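Local coordinates for protein propionate kinase (Francisella tularensis subsp. tularensis, PDB 3KHY) that probably catalyses the reversible transfer of phosphate from ATP to short carboxylic acids such as acetate, using magnesium, as a homodimeric acetokinase-family enzyme, at residues C9-V14 / Y59-F63; Q184-L189 / N364-I368; I207-V211 / Y307-F311. All coordinates share one frame; numbering follows the deposited sequence.

Contact 1 of 3, residues C9-V14 / Y59-F63; sequences CGSSSV and YKDVF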
loop_
_atom_site.group_PDB
_atom_site.type_symbol
_atom_site.label_atom_id
_atom_site.label_comp_id
_atom_site.label_asym_id
_atom_site.label_seq_id
_atom_site.Cartn_x
_atom_site.Cartn_y
_atom_site.Cartn_z
ATOM N N CYS A 9 13.542 12.425 23.958
ATOM C CA CYS A 9 14.995 12.533 23.864
ATOM C C CYS A 9 15.492 11.943 22.556
ATOM O O CYS A 9 15.449 10.730 22.364
ATOM C CB CYS A 9 15.677 11.809 25.029
ATOM S SG CYS A 9 15.290 12.453 26.666
ATOM N N GLY A 10 15.975 12.804 21.665
ATOM C CA GLY A 10 16.531 12.371 20.394
ATOM C C GLY A 10 18.048 12.328 20.444
ATOM O O GLY A 10 18.652 12.642 21.477
ATOM N N SER A 11 18.665 11.950 19.328
ATOM C CA SER A 11 20.119 11.821 19.252
ATOM C C SER A 11 20.860 13.138 19.483
ATOM O O SER A 11 21.918 13.155 20.108
ATOM C CB SER A 11 20.536 11.196 17.916
ATOM O OG SER A 11 19.883 11.824 16.826
ATOM N N SER A 12 20.310 14.241 18.983
ATOM C CA SER A 12 20.945 15.544 19.171
ATOM C C SER A 12 19.991 16.601 19.737
ATOM O O SER A 12 20.267 17.794 19.656
ATOM C CB SER A 12 21.563 16.037 17.856
ATOM O OG SER A 12 20.568 16.213 16.861
ATOM N N SER A 13 18.882 16.156 20.326
ATOM C CA SER A 13 17.848 17.073 20.788
ATOM C C SER A 13 17.021 16.503 21.932
ATOM O O SER A 13 16.858 15.286 22.052
ATOM C CB SER A 13 16.916 17.423 19.628
ATOM O OG SER A 13 16.084 16.324 19.330
ATOM N N VAL A 14 16.496 17.395 22.766
ATOM C CA VAL A 14 15.548 17.020 23.805
ATOM C C VAL A 14 14.353 17.955 23.751
ATOM O O VAL A 14 14.477 19.155 23.975
ATOM C CB VAL A 14 16.161 17.088 25.221
ATOM C CG1 VAL A 14 15.108 16.723 26.271
ATOM C CG2 VAL A 14 17.375 16.166 25.334
ATOM N N TYR A 59 25.113 16.559 26.161
ATOM C CA TYR A 59 23.765 16.110 26.448
ATOM C C TYR A 59 23.553 16.210 27.954
ATOM O O TYR A 59 22.470 16.557 28.418
ATOM C CB TYR A 59 23.609 14.668 25.992
ATOM C CG TYR A 59 22.243 14.299 25.465
ATOM C CD1 TYR A 59 22.015 14.174 24.099
ATOM C CD2 TYR A 59 21.189 14.049 26.334
ATOM C CE1 TYR A 59 20.765 13.814 23.610
ATOM C CE2 TYR A 59 19.940 13.692 25.859
ATOM C CZ TYR A 59 19.732 13.575 24.497
ATOM O OH TYR A 59 18.483 13.214 24.033
ATOM N N LYS A 60 24.601 15.912 28.718
ATOM C CA LYS A 60 24.538 16.055 30.169
ATOM C C LYS A 60 24.395 17.525 30.581
ATOM O O LYS A 60 23.656 17.846 31.513
ATOM C CB LYS A 60 25.765 15.438 30.841
ATOM C CG LYS A 60 25.696 15.463 32.363
ATOM C CD LYS A 60 27.034 15.116 33.004
ATOM C CE LYS A 60 26.968 15.264 34.523
ATOM N NZ LYS A 60 28.305 15.140 35.174
ATOM N N ASP A 61 25.112 18.410 29.893
ATOM C CA ASP A 61 24.998 19.850 30.137
ATOM C C ASP A 61 23.568 20.333 29.892
ATOM O O ASP A 61 23.035 21.157 30.637
ATOM C CB ASP A 61 25.963 20.628 29.242
ATOM C CG ASP A 61 27.418 20.362 29.577
ATOM O OD1 ASP A 61 27.699 19.944 30.721
ATOM O OD2 ASP A 61 28.280 20.575 28.698
ATOM N N VAL A 62 22.955 19.823 28.832
ATOM C CA VAL A 62 21.569 20.156 28.534
ATOM C C VAL A 62 20.671 19.795 29.711
ATOM O O VAL A 62 19.870 20.608 30.164
ATOM C CB VAL A 62 21.084 19.436 27.275
ATOM C CG1 VAL A 62 19.578 19.588 27.125
ATOM C CG2 VAL A 62 21.805 19.982 26.058
ATOM N N PHE A 63 20.820 18.576 30.218
ATOM C CA PHE A 63 19.994 18.129 31.330
ATOM C C PHE A 63 20.194 18.934 32.607
ATOM O O PHE A 63 19.238 19.191 33.336
ATOM C CB PHE A 63 20.186 16.636 31.595
ATOM C CG PHE A 63 19.242 15.766 30.813
ATOM C CD1 PHE A 63 17.907 15.687 31.168
ATOM C CD2 PHE A 63 19.683 15.050 29.715
ATOM C CE1 PHE A 63 17.024 14.901 30.445
ATOM C CE2 PHE A 63 18.809 14.262 28.988
ATOM C CZ PHE A 63 17.477 14.186 29.357
#
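Tyr59 reaches from the first turn of helix 59-72 into the mouth of the turn 9-14 and donates a hydrogen bond from OH to the Gly10 carbonyl O, at 2.6 Å. The donor lies in the carbonyl plane, with a C=O...OH angle of 147°. Its first torsion is skewed from a staggered value (chi1 -146°), and this turn of the side chain carries the ring away from the helix until its hydroxyl end meets the turn.

Around the hydroxyl the fit is close. Cys9 CB stands 3.3 Å from Tyr59 OH, near the ring plane, and Ser11 O lies at the same rim, 3.7 Å from Tyr59 CE1. Val14 crosses the tyrosine obliquely, its CG2 reaching to 3.6 Å from Tyr59 CZ. The turn is also held internally, Gly10 N donating to Ser13 O at 2.7 Å, so the N-H and the carbonyl of Gly10 are both engaged.

One turn further along the helix, Phe63 presents its edge to Cys9: SG is 3.9 Å from Phe63 CZ and 82° off the ring normal, a sulfur-aromatic contact at the rim. Phe127 of helix 118-131 meets the rings of both Tyr59 and Phe63.

The turn joins strands 3-9 and 14-20, as the phosphate 1 hairpin does in actin-like ATPases, and the predicted magnesium ligand Asn8 and ATP ligand Lys15 flank the segment. A single directional bond across the segments, set among apolar contacts, would be expected to restrain the Gly10-Ser11 peptide, together with the bond inside the turn, while Cys9 SG and Val14 CG2 give the helix side chains apolar contacts beside it.

Contact 2 of 3, residues Q184-L189 / N364-I368; sequences QAAKIL and NIMVI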
loop_
_atom_site.group_PDB
_atom_site.type_symbol
_atom_site.label_atom_id
_atom_site.label_comp_id
_atom_site.label_asym_id
_atom_site.label_seq_id
_atom_site.Cartn_x
_atom_site.Cartn_y
_atom_site.Cartn_z
ATOM N N GLN A 184 -10.845 12.062 22.777
ATOM C CA GLN A 184 -11.540 13.350 22.785
ATOM C C GLN A 184 -12.825 13.265 21.969
ATOM O O GLN A 184 -13.853 13.816 22.358
ATOM C CB GLN A 184 -10.645 14.473 22.257
ATOM C CG GLN A 184 -9.447 14.768 23.133
ATOM C CD GLN A 184 -9.857 15.161 24.551
ATOM O OE1 GLN A 184 -9.370 14.599 25.528
ATOM N NE2 GLN A 184 -10.771 16.110 24.659
ATOM N N ALA A 185 -12.768 12.549 20.848
ATOM C CA ALA A 185 -13.938 12.383 19.992
ATOM C C ALA A 185 -15.042 11.676 20.765
ATOM O O ALA A 185 -16.224 12.004 20.631
ATOM C CB ALA A 185 -13.577 11.595 18.738
ATOM N N ALA A 186 -14.649 10.716 21.589
ATOM C CA ALA A 186 -15.611 9.966 22.391
ATOM C C ALA A 186 -16.325 10.875 23.386
ATOM O O ALA A 186 -17.513 10.696 23.657
ATOM C CB ALA A 186 -14.924 8.811 23.115
ATOM N N LYS A 187 -15.612 11.852 23.933
ATOM C CA LYS A 187 -16.245 12.791 24.864
ATOM C C LYS A 187 -17.327 13.635 24.186
ATOM O O LYS A 187 -18.275 14.086 24.830
ATOM C CB LYS A 187 -15.212 13.722 25.499
ATOM C CG LYS A 187 -14.192 13.034 26.378
ATOM C CD LYS A 187 -13.307 14.065 27.058
ATOM C CE LYS A 187 -11.974 13.469 27.473
ATOM N NZ LYS A 187 -11.009 14.527 27.905
ATOM N N ILE A 188 -17.178 13.854 22.885
ATOM C CA ILE A 188 -18.038 14.790 22.169
ATOM C C ILE A 188 -19.227 14.112 21.483
ATOM O O ILE A 188 -20.325 14.668 21.455
ATOM C CB ILE A 188 -17.225 15.605 21.114
ATOM C CG1 ILE A 188 -16.069 16.358 21.779
ATOM C CG2 ILE A 188 -18.121 16.580 20.368
ATOM C CD1 ILE A 188 -15.060 16.938 20.789
ATOM N N LEU A 189 -19.012 12.908 20.953
ATOM C CA LEU A 189 -19.942 12.284 20.002
ATOM C C LEU A 189 -21.149 11.552 20.592
ATOM O O LEU A 189 -22.290 12.013 20.458
ATOM C CB LEU A 189 -19.181 11.346 19.064
ATOM C CG LEU A 189 -18.447 12.031 17.917
ATOM C CD1 LEU A 189 -17.400 11.107 17.321
ATOM C CD2 LEU A 189 -19.435 12.467 16.852
ATOM N N ASN A 364 -20.454 12.984 9.848
ATOM C CA ASN A 364 -19.774 13.991 10.655
ATOM C C ASN A 364 -18.329 14.112 10.233
ATOM O O ASN A 364 -17.657 13.099 9.993
ATOM C CB ASN A 364 -19.811 13.629 12.137
ATOM C CG ASN A 364 -21.187 13.767 12.732
ATOM O OD1 ASN A 364 -21.964 14.625 12.316
ATOM N ND2 ASN A 364 -21.505 12.916 13.721
ATOM N N ILE A 365 -17.847 15.351 10.163
ATOM C CA ILE A 365 -16.449 15.630 9.892
ATOM C C ILE A 365 -15.997 16.605 10.969
ATOM O O ILE A 365 -16.641 17.625 11.191
ATOM C CB ILE A 365 -16.244 16.260 8.497
ATOM C CG1 ILE A 365 -16.848 15.374 7.400
ATOM C CG2 ILE A 365 -14.743 16.517 8.239
ATOM C CD1 ILE A 365 -17.171 16.113 6.103
HETATM N N MSE A 366 -14.904 16.284 11.651
HETATM C CA MSE A 366 -14.506 17.045 12.822
HETATM C C MSE A 366 -13.084 17.526 12.710
HETATM O O MSE A 366 -12.297 16.990 11.937
HETATM C CB MSE A 366 -14.629 16.190 14.098
HETATM C CG MSE A 366 -16.007 15.578 14.274
HETATM SE SE MSE A 366 -16.217 14.481 15.884
HETATM C CE MSE A 366 -16.078 15.915 17.244
ATOM N N VAL A 367 -12.779 18.559 13.479
ATOM C CA VAL A 367 -11.412 18.975 13.706
ATOM C C VAL A 367 -11.187 18.949 15.211
ATOM O O VAL A 367 -11.896 19.617 15.964
ATOM C CB VAL A 367 -11.148 20.396 13.196
ATOM C CG1 VAL A 367 -9.715 20.790 13.506
ATOM C CG2 VAL A 367 -11.423 20.489 11.699
ATOM N N ILE A 368 -10.197 18.179 15.646
ATOM C CA ILE A 368 -9.880 18.064 17.063
ATOM C C ILE A 368 -8.376 18.233 17.217
ATOM O O ILE A 368 -7.598 17.566 16.532
ATOM C CB ILE A 368 -10.305 16.678 17.608
ATOM C CG1 ILE A 368 -11.816 16.485 17.449
ATOM C CG2 ILE A 368 -9.873 16.518 19.076
ATOM C CD1 ILE A 368 -12.331 15.128 18.006
#
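Gln184 meets Ile368 through its aliphatic root alone: CB lies 3.9 Å from Ile368 CG2, after which the side chain bends at chi2 (-59°) and leads away. Its amide OE1 accepts from Lys187 NZ at 2.9 Å, the donor tilted 24° from the carbonyl plane, so the polar end is engaged along its own helix.

Ala185 gives the closest approach of the two segments. Its CA is 3.7 Å from Ile368 CD1, with its methyl nearly as near; the small side chain allows the tip of the isoleucine to lie against the helix backbone. Ala185 O accepts the N-H groups of both Ile188 and Leu189.

Ile188 then turns both its branches to the methyl end of Met366, deposited as selenomethionine. CG2 and CD1 are each 3.8 Å from Met366 CE, and the two side chains run alongside in opposite senses. The Met366 chain is extended from CA to SE, and the bend at chi3 (68°) then swings CE to the isoleucine.

Leu189 closes the row by straddling the selenium: CG, CD1 and CD2 all stand 3.9 Å from Met366 SE. Its CD2 also lies 3.8 Å from Asn364 ND2, a van der Waals touch; the hydrogen bond of that amide goes to Asp315 O.

Met366 and Ile368 thus face helix 175-188, while Ile365 and Val367 of the same strand touch helix 328-337. This alternation marks a sheet covered by helices on both faces, an alpha/beta layering consistent with the nucleotide-binding domain of the actin-like ATPase clan.

Contact 3 of 3, residues I207-V211 / Y307-F311; sequences ITAVV and YMIYF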
loop_
_atom_site.group_PDB
_atom_site.type_symbol
_atom_site.label_atom_id
_atom_site.label_comp_id
_atom_site.label_asym_id
_atom_site.label_seq_id
_atom_site.Cartn_x
_atom_site.Cartn_y
_atom_site.Cartn_z
ATOM N N ILE A 207 -3.258 7.672 9.131
ATOM C CA ILE A 207 -4.699 7.607 9.318
ATOM C C ILE A 207 -5.063 6.276 9.986
ATOM O O ILE A 207 -4.449 5.243 9.724
ATOM C CB ILE A 207 -5.422 7.820 7.974
ATOM C CG1 ILE A 207 -6.940 7.786 8.162
ATOM C CG2 ILE A 207 -4.971 6.780 6.917
ATOM C CD1 ILE A 207 -7.657 8.269 6.918
ATOM N N THR A 208 -6.027 6.311 10.891
ATOM C CA THR A 208 -6.322 5.138 11.699
ATOM C C THR A 208 -7.812 4.887 11.764
ATOM O O THR A 208 -8.597 5.828 11.886
ATOM C CB THR A 208 -5.777 5.317 13.118
ATOM O OG1 THR A 208 -4.345 5.412 13.056
ATOM C CG2 THR A 208 -6.178 4.143 14.019
ATOM N N ALA A 209 -8.195 3.613 11.668
ATOM C CA ALA A 209 -9.580 3.216 11.877
ATOM C C ALA A 209 -9.742 2.772 13.329
ATOM O O ALA A 209 -9.135 1.790 13.761
ATOM C CB ALA A 209 -9.969 2.067 10.920
ATOM N N VAL A 210 -10.572 3.496 14.063
ATOM C CA VAL A 210 -10.805 3.237 15.483
ATOM C C VAL A 210 -12.231 2.722 15.693
ATOM O O VAL A 210 -13.207 3.411 15.393
ATOM C CB VAL A 210 -10.572 4.501 16.311
ATOM C CG1 VAL A 210 -10.948 4.269 17.782
ATOM C CG2 VAL A 210 -9.106 4.951 16.185
ATOM N N VAL A 211 -12.346 1.494 16.186
ATOM C CA VAL A 211 -13.651 0.875 16.408
ATOM C C VAL A 211 -13.834 0.641 17.903
ATOM O O VAL A 211 -12.973 0.055 18.558
ATOM C CB VAL A 211 -13.777 -0.456 15.638
ATOM C CG1 VAL A 211 -15.109 -1.124 15.933
ATOM C CG2 VAL A 211 -13.630 -0.202 14.128
ATOM N N TYR A 307 -11.200 2.410 4.768
ATOM C CA TYR A 307 -11.563 2.152 6.169
ATOM C C TYR A 307 -13.069 2.117 6.445
ATOM O O TYR A 307 -13.498 1.702 7.528
ATOM C CB TYR A 307 -10.886 3.170 7.097
ATOM C CG TYR A 307 -9.377 2.989 7.215
ATOM C CD1 TYR A 307 -8.713 1.966 6.536
ATOM C CD2 TYR A 307 -8.621 3.858 7.992
ATOM C CE1 TYR A 307 -7.310 1.813 6.648
ATOM C CE2 TYR A 307 -7.244 3.721 8.107
ATOM C CZ TYR A 307 -6.595 2.705 7.438
ATOM O OH TYR A 307 -5.222 2.597 7.577
HETATM N N MSE A 308 -13.874 2.556 5.487
HETATM C CA MSE A 308 -15.323 2.474 5.660
HETATM C C MSE A 308 -15.789 1.028 5.914
HETATM O O MSE A 308 -16.826 0.814 6.537
HETATM C CB MSE A 308 -16.055 3.063 4.449
HETATM C CG MSE A 308 -15.766 4.539 4.218
HETATM SE SE MSE A 308 -16.287 5.643 5.773
HETATM C CE MSE A 308 -18.224 5.683 5.441
ATOM N N ILE A 309 -15.023 0.036 5.460
ATOM C CA ILE A 309 -15.413 -1.363 5.694
ATOM C C ILE A 309 -15.603 -1.715 7.163
ATOM O O ILE A 309 -16.354 -2.644 7.478
ATOM C CB ILE A 309 -14.403 -2.390 5.136
ATOM C CG1 ILE A 309 -13.041 -2.230 5.821
ATOM C CG2 ILE A 309 -14.296 -2.303 3.632
ATOM C CD1 ILE A 309 -12.097 -3.402 5.546
ATOM N N TYR A 310 -14.918 -1.004 8.059
ATOM C CA TYR A 310 -14.951 -1.368 9.485
ATOM C C TYR A 310 -16.168 -0.866 10.255
ATOM O O TYR A 310 -16.316 -1.169 11.443
ATOM C CB TYR A 310 -13.697 -0.885 10.215
ATOM C CG TYR A 310 -12.417 -1.425 9.627
ATOM C CD1 TYR A 310 -12.126 -2.790 9.680
ATOM C CD2 TYR A 310 -11.496 -0.571 9.011
ATOM C CE1 TYR A 310 -10.957 -3.293 9.131
ATOM C CE2 TYR A 310 -10.325 -1.067 8.456
ATOM C CZ TYR A 310 -10.062 -2.432 8.521
ATOM O OH TYR A 310 -8.898 -2.938 7.978
ATOM N N PHE A 311 -17.041 -0.108 9.601
ATOM C CA PHE A 311 -18.070 0.603 10.347
ATOM C C PHE A 311 -19.488 0.306 9.896
ATOM O O PHE A 311 -19.844 0.552 8.745
ATOM C CB PHE A 311 -17.821 2.121 10.268
ATOM C CG PHE A 311 -16.482 2.539 10.807
ATOM C CD1 PHE A 311 -16.306 2.759 12.170
ATOM C CD2 PHE A 311 -15.402 2.715 9.958
ATOM C CE1 PHE A 311 -15.072 3.135 12.686
ATOM C CE2 PHE A 311 -14.158 3.106 10.465
ATOM C CZ PHE A 311 -14.001 3.317 11.832
#
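Tyr307 and Phe311 both set CG beside the backbone N and opposite the carbonyl carbon (chi1 -70° and -59°), and these torsions bring the two rings against strand 205-211. Tyr307 adds an uncommon second torsion (chi2 -1°), which turns its CD2-CE2 side to the strand. Ala209 N is 3.7 Å from Tyr307 CE2, and Ile207 CG2 is 4.0 Å from the same atom as it passes alongside the ring. The phenol OH makes at most a weak bond to Ile207 O, at 3.5 Å; that carbonyl is also bonded by Thr218 OG1.

Ala209 is the small residue on which the aromatics converge. Its CB lies 3.7 Å from Tyr307 CD2, 3.6 Å from Tyr310 CD2 and 4.3 Å from Phe311 CZ. Further along the strand, Phe311 turns its edge to a backbone carbonyl, CE1 standing 3.3 Å from Val210 O with the oxygen in the ring plane. Val211 CG2 touches both Phe311 CE1 and Tyr310 CB.

Ile309 O bonds to Asn340 ND2 of the second subunit. The aromatic group lies at the C-terminal side of helix 287-307 and packs against strands 196-201 and 214-218, where Tyr307 and Phe311 touch Ile197 and Tyr310 OH bonds to Asp217. The other face of strand 205-211 looks to helix 175-188, through Thr208 and Val210.

Contacts 2 and 3 belong to the same five-stranded sheet, their centres about 15 Å apart, and helix 175-188 meets both of their strands: 365-367 within contact 2, and 205-211 through the residues opposite the aromatics of contact 3. Contact 1 lies on the other side of the chain's centre, at a turn joining two strands of the eight-stranded sheet, its centre about 36 Å from that of contact 2 and about 38 Å from that of contact 3. Contact 3 is the buried one and touches the second subunit; contacts 1 and 2 are partly buried. Chemistry follows place: a directional phenol bond at a partly buried turn, aliphatic and selenium packing at a sheet edge, and aromatic edges against a strand backbone.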